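Local coordinates for aminofutalosine deaminase (Helicobacter pylori, PDB 7LKK), which deaminates aminofutalosine in the menaquinone pathway, an iron-bound hydrolase of the amidohydrolase family, here held with the inhibitor methylthio-coformycin, at residues G98-G101 with S102-N106; E224-E227 with E228-W231. One frame throughout, in Å; residues are numbered along the deposited sequence.

Contact 1 of 2, residues G98-G101 with S102-N106. With MCF ((8R)-3-(5-S-methyl-5-thio-beta-D-ribofuranosyl)-3,6,7,8-tetrahydroimidazo[4,5-d][1,3]diazepin-8-ol), chain J.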
loop_
_atom_site.group_PDB
_atom_site.type_symbol
_atom_site.label_atom_id
_atom_site.label_comp_id
_atom_site.label_asym_id
_atom_site.label_seq_id
_atom_site.Cartn_x
_atom_site.Cartn_y
_atom_site.Cartn_z
ATOM N N GLY A 98 6.559 -1.372 -21.611
ATOM C CA GLY A 98 7.433 -0.275 -21.227
ATOM C C GLY A 98 8.483 -0.694 -20.217
ATOM O O GLY A 98 9.633 -0.251 -20.281
ATOM N N TRP A 99 8.100 -1.543 -19.262
ATOM C CA TRP A 99 9.058 -2.014 -18.266
ATOM C C TRP A 99 10.114 -2.915 -18.897
ATOM O O TRP A 99 11.319 -2.692 -18.721
ATOM C CB TRP A 99 8.324 -2.744 -17.142
ATOM C CG TRP A 99 9.237 -3.337 -16.116
ATOM C CD1 TRP A 99 9.781 -2.703 -15.040
ATOM C CD2 TRP A 99 9.714 -4.688 -16.069
ATOM N NE1 TRP A 99 10.567 -3.573 -14.323
ATOM C CE2 TRP A 99 10.544 -4.798 -14.936
ATOM C CE3 TRP A 99 9.522 -5.813 -16.877
ATOM C CZ2 TRP A 99 11.179 -5.990 -14.588
ATOM C CZ3 TRP A 99 10.153 -6.995 -16.530
ATOM C CH2 TRP A 99 10.973 -7.073 -15.397
ATOM N N LEU A 100 9.681 -3.935 -19.642
ATOM C CA LEU A 100 10.626 -4.886 -20.221
ATOM C C LEU A 100 11.573 -4.203 -21.200
ATOM O O LEU A 100 12.779 -4.477 -21.201
ATOM C CB LEU A 100 9.871 -6.027 -20.904
ATOM C CG LEU A 100 10.723 -7.159 -21.484
ATOM C CD1 LEU A 100 11.745 -7.658 -20.469
ATOM C CD2 LEU A 100 9.841 -8.301 -21.969
ATOM N N GLY A 101 11.043 -3.318 -22.045
ATOM C CA GLY A 101 11.896 -2.564 -22.946
ATOM C C GLY A 101 12.941 -1.741 -22.216
ATOM O O GLY A 101 14.082 -1.627 -22.670
ATOM N N SER A 102 12.566 -1.150 -21.078
ATOM C CA SER A 102 13.526 -0.358 -20.315
ATOM C C SER A 102 14.565 -1.239 -19.633
ATOM O O SER A 102 15.727 -0.835 -19.505
ATOM C CB SER A 102 12.803 0.518 -19.288
ATOM O OG SER A 102 12.330 -0.249 -18.194
ATOM N N VAL A 103 14.172 -2.435 -19.187
ATOM C CA VAL A 103 15.134 -3.356 -18.588
ATOM C C VAL A 103 16.178 -3.765 -19.620
ATOM O O VAL A 103 17.385 -3.764 -19.349
ATOM C CB VAL A 103 14.413 -4.583 -18.001
ATOM C CG1 VAL A 103 15.421 -5.646 -17.580
ATOM C CG2 VAL A 103 13.535 -4.178 -16.823
ATOM N N LEU A 104 15.725 -4.105 -20.828
ATOM C CA LEU A 104 16.650 -4.516 -21.876
ATOM C C LEU A 104 17.530 -3.353 -22.322
ATOM O O LEU A 104 18.743 -3.520 -22.500
ATOM C CB LEU A 104 15.872 -5.100 -23.053
ATOM C CG LEU A 104 15.181 -6.437 -22.778
ATOM C CD1 LEU A 104 13.843 -6.503 -23.487
ATOM C CD2 LEU A 104 16.066 -7.598 -23.193
ATOM N N ASN A 105 16.939 -2.168 -22.503
ATOM C CA ASN A 105 17.717 -0.995 -22.884
ATOM C C ASN A 105 18.712 -0.586 -21.807
ATOM O O ASN A 105 19.695 0.099 -22.113
ATOM C CB ASN A 105 16.782 0.177 -23.201
ATOM C CG ASN A 105 16.005 -0.032 -24.486
ATOM O OD1 ASN A 105 16.409 -0.810 -25.348
ATOM N ND2 ASN A 105 14.884 0.670 -24.623
ATOM N N ASN A 106 18.480 -0.986 -20.554
ATOM C CA ASN A 106 19.440 -0.708 -19.491
ATOM C C ASN A 106 20.761 -1.431 -19.724
ATOM O O ASN A 106 21.812 -0.963 -19.272
ATOM C CB ASN A 106 18.846 -1.100 -18.137
ATOM C CG ASN A 106 19.818 -0.901 -16.991
ATOM O OD1 ASN A 106 20.541 -1.823 -16.607
ATOM N ND2 ASN A 106 19.838 0.304 -16.433
HETATM O O8 MCF J . 9.342 -11.323 -12.377
HETATM C C8 MCF J . 9.651 -9.963 -12.538
HETATM C C7 MCF J . 8.882 -9.318 -13.687
HETATM N N6 MCF J . 8.637 -10.272 -14.740
HETATM C C5 MCF J . 9.732 -11.066 -15.250
HETATM N N4 MCF J . 11.114 -11.019 -14.786
HETATM C C10 MCF J . 11.837 -10.214 -13.771
HETATM C C9 MCF J . 11.167 -9.708 -12.673
HETATM N N1 MCF J . 12.048 -9.045 -11.937
HETATM C C2 MCF J . 13.249 -9.121 -12.508
HETATM N N3 MCF J . 13.114 -9.846 -13.623
HETATM C C1S MCF J . 14.256 -10.136 -14.544
HETATM C C2S MCF J . 14.293 -11.594 -15.057
HETATM O O2S MCF J . 14.915 -12.407 -14.157
HETATM O O4S MCF J . 14.147 -9.435 -15.609
HETATM C C4S MCF J . 14.924 -10.258 -16.768
HETATM C C3S MCF J . 15.126 -11.467 -16.327
HETATM O O3S MCF J . 16.586 -11.640 -15.997
HETATM C C5S MCF J . 14.069 -10.286 -18.023
HETATM S S5S MCF J . 15.140 -10.359 -19.488
HETATM C C6S MCF J . 14.174 -10.961 -20.904
#

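Contact 2 of 2, residues E224-E227 with E228-W231. With MCF ((8R)-3-(5-S-methyl-5-thio-beta-D-ribofuranosyl)-3,6,7,8-tetrahydroimidazo[4,5-d][1,3]diazepin-8-ol), chain J.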
loop_
_atom_site.group_PDB
_atom_site.type_symbol
_atom_site.label_atom_id
_atom_site.label_comp_id
_atom_site.label_asym_id
_atom_site.label_seq_id
_atom_site.Cartn_x
_atom_site.Cartn_y
_atom_site.Cartn_z
ATOM N N GLU A 224 2.007 -12.884 -17.406
ATOM C CA GLU A 224 2.140 -11.703 -16.568
ATOM C C GLU A 224 1.573 -10.443 -17.214
ATOM O O GLU A 224 1.379 -9.440 -16.521
ATOM C CB GLU A 224 3.621 -11.500 -16.227
ATOM C CG GLU A 224 3.924 -10.422 -15.210
ATOM C CD GLU A 224 5.405 -10.304 -14.934
ATOM O OE1 GLU A 224 6.192 -11.029 -15.582
ATOM O OE2 GLU A 224 5.784 -9.494 -14.067
ATOM N N SER A 225 1.286 -10.471 -18.513
ATOM C CA SER A 225 0.855 -9.269 -19.207
ATOM C C SER A 225 -0.117 -9.635 -20.315
ATOM O O SER A 225 -0.186 -10.785 -20.758
ATOM C CB SER A 225 2.043 -8.500 -19.791
ATOM O OG SER A 225 2.703 -9.264 -20.788
ATOM N N LEU A 226 -0.876 -8.629 -20.756
ATOM C CA LEU A 226 -1.698 -8.790 -21.948
ATOM C C LEU A 226 -0.831 -8.997 -23.183
ATOM O O LEU A 226 -1.204 -9.744 -24.094
ATOM C CB LEU A 226 -2.608 -7.574 -22.126
ATOM C CG LEU A 226 -3.501 -7.554 -23.368
ATOM C CD1 LEU A 226 -4.347 -8.818 -23.452
ATOM C CD2 LEU A 226 -4.380 -6.310 -23.383
ATOM N N GLU A 227 0.328 -8.334 -23.232
ATOM C CA GLU A 227 1.230 -8.493 -24.369
ATOM C C GLU A 227 1.673 -9.943 -24.519
ATOM O O GLU A 227 1.702 -10.480 -25.632
ATOM C CB GLU A 227 2.441 -7.572 -24.211
ATOM C CG GLU A 227 2.108 -6.084 -24.253
ATOM C CD GLU A 227 1.922 -5.479 -22.873
ATOM O OE1 GLU A 227 1.404 -6.178 -21.978
ATOM O OE2 GLU A 227 2.295 -4.301 -22.682
ATOM N N GLU A 228 2.016 -10.593 -23.406
ATOM C CA GLU A 228 2.399 -12.001 -23.464
ATOM C C GLU A 228 1.222 -12.876 -23.878
ATOM O O GLU A 228 1.390 -13.824 -24.654
ATOM C CB GLU A 228 2.955 -12.444 -22.112
ATOM C CG GLU A 228 3.208 -13.936 -22.000
ATOM C CD GLU A 228 3.611 -14.353 -20.603
ATOM O OE1 GLU A 228 3.897 -13.462 -19.773
ATOM O OE2 GLU A 228 3.636 -15.571 -20.330
ATOM N N LEU A 229 0.021 -12.565 -23.384
ATOM C CA LEU A 229 -1.148 -13.368 -23.728
ATOM C C LEU A 229 -1.450 -13.291 -25.220
ATOM O O LEU A 229 -1.735 -14.313 -25.856
ATOM C CB LEU A 229 -2.358 -12.914 -22.910
ATOM C CG LEU A 229 -3.676 -13.638 -23.190
ATOM C CD1 LEU A 229 -3.569 -15.115 -22.833
ATOM C CD2 LEU A 229 -4.822 -12.981 -22.429
ATOM N N GLU A 230 -1.393 -12.086 -25.796
ATOM C CA GLU A 230 -1.646 -11.935 -27.225
ATOM C C GLU A 230 -0.565 -12.618 -28.051
ATOM O O GLU A 230 -0.847 -13.170 -29.121
ATOM C CB GLU A 230 -1.719 -10.453 -27.595
ATOM C CG GLU A 230 -2.919 -9.705 -27.050
ATOM C CD GLU A 230 -2.752 -8.200 -27.160
ATOM O OE1 GLU A 230 -3.580 -7.463 -26.589
ATOM O OE2 GLU A 230 -1.786 -7.755 -27.817
ATOM N N TRP A 231 0.678 -12.586 -27.570
ATOM C CA TRP A 231 1.764 -13.271 -28.261
ATOM C C TRP A 231 1.596 -14.782 -28.179
ATOM O O TRP A 231 1.667 -15.482 -29.196
ATOM C CB TRP A 231 3.107 -12.844 -27.670
ATOM C CG TRP A 231 4.303 -13.321 -28.446
ATOM C CD1 TRP A 231 5.326 -14.093 -27.981
ATOM C CD2 TRP A 231 4.604 -13.044 -29.820
ATOM N NE1 TRP A 231 6.244 -14.317 -28.977
ATOM C CE2 TRP A 231 5.823 -13.683 -30.117
ATOM C CE3 TRP A 231 3.962 -12.314 -30.826
ATOM C CZ2 TRP A 231 6.412 -13.618 -31.376
ATOM C CZ3 TRP A 231 4.549 -12.253 -32.077
ATOM C CH2 TRP A 231 5.762 -12.900 -32.341
HETATM O O8 MCF J . 9.342 -11.323 -12.377
HETATM C C8 MCF J . 9.651 -9.963 -12.538
HETATM C C7 MCF J . 8.882 -9.318 -13.687
HETATM N N6 MCF J . 8.637 -10.272 -14.740
HETATM C C5 MCF J . 9.732 -11.066 -15.250
HETATM N N4 MCF J . 11.114 -11.019 -14.786
HETATM C C10 MCF J . 11.837 -10.214 -13.771
HETATM C C9 MCF J . 11.167 -9.708 -12.673
HETATM N N1 MCF J . 12.048 -9.045 -11.937
HETATM C C2 MCF J . 13.249 -9.121 -12.508
HETATM N N3 MCF J . 13.114 -9.846 -13.623
HETATM C C1S MCF J . 14.256 -10.136 -14.544
HETATM C C2S MCF J . 14.293 -11.594 -15.057
HETATM O O2S MCF J . 14.915 -12.407 -14.157
HETATM O O4S MCF J . 14.147 -9.435 -15.609
HETATM C C4S MCF J . 14.924 -10.258 -16.768
HETATM C C3S MCF J . 15.126 -11.467 -16.327
HETATM O O3S MCF J . 16.586 -11.640 -15.997
HETATM C C5S MCF J . 14.069 -10.286 -18.023
HETATM S S5S MCF J . 15.140 -10.359 -19.488
HETATM C C6S MCF J . 14.174 -10.961 -20.904
HETATM O O HOH W 1 4.394 -10.752 -19.697
#

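Contact 1 of 2, residues G98-G101 with S102-N106
V103 sets a methyl group over the indole of W99 while the far corner of the same ring meets the bound inhibitor. V103 CG2 lies 3.8 Å from the centroid of the W99 six-membered ring and 19° off its normal, which qualifies as a CH-pi contact over the face. The indole swings out with CG anti to the backbone N (chi1 176°), and W99 CH2 comes within 3.5 Å of C7 of methylthio-coformycin. W99 NE1 is hydrogen-bonded to the carbonyl of S331, which should help fix the rotation of the ring.

The backbone oxygen of W99 accepts twice. V103 N reaches W99 O at 2.9 Å as the regular helical bond, and S102 OG donates to W99 O at 2.7 Å, folded back by a chi1 of 74°; the same hydroxyl is also hydrogen-bonded to the backbone N of D92. One residue along, L104 CD1 rests 3.8 Å from L100 CG, and L104 N hydrogen-bonds to L100 O.

All this lies within helix 96-106. F91 touches S102 and V103, whereas helix 242-247 packs against L100 and L104 through F242 and against L104 and N105 through F246.

Contact 2 of 2, residues E224-E227 with E228-W231
Hydrogen bonds from side chains tie E224 and S225 to E228 where helix 226-234 begins. S225 is the N-cap: S225 OG accepts from E228 N at 3.0 Å with an N-H...O angle of 160°, and a chi1 of 64° turns the hydroxyl to that amide. E228 answers with its carboxylate. Its chain is extended, and E228 OE1 takes the backbone N of E224 at 3.1 Å, met from above the carboxylate plane, while OE2 takes the N of L223. The two oxygens thus hold consecutive amides ahead of the helix. A water links S225 OG to E228 OE1, donating to the latter at 2.8 Å.

Backbone bonds carry the turn onward, from L229 N to S225 O, E230 N to L226 O and W231 N to E227 O.

Apolar contact is slight, L226 CD1 and L229 CD2 being 4.3 Å apart. Separately, E230 crosses L226 at a slant, its carboxylate E230 OE1 in van der Waals approach 3.2 Å from L226 CG.

Toward the ligand, the extended side chain of E224 brings E224 OE1 to 2.7 Å from N6 of methylthio-coformycin, which donates at 163°. E228 therefore acts as a second-shell residue on the backbone of a first-shell one. E224, close behind the iron ligand H221, lies in the active-site loop at the C-terminal end of barrel strand 218-222, as in metal-dependent amidohydrolases.

In the fold
From the N terminus, strand 69-80 and the residue after it bring H79 and H81 to the iron, and helix 96-106, carrying contact 1, follows. Contact 2 comes much later, after strand 218-222 and H221, at the start of helix 226-234. Each contact is local, closing no more than a helical turn; the two stand in series and neither nest nor cross. The centres of contact 1 and contact 2 are about 16 Å apart, and the nearest atoms of contact 1 and contact 2 about 5 Å, without touching. Methylthio-coformycin joins them, since W99 and E224 both reach it. Protein contacts also bridge the two helices: F96 touches E224, S225 and E227, and S97 OG is hydrogen-bonded to E227 OE2.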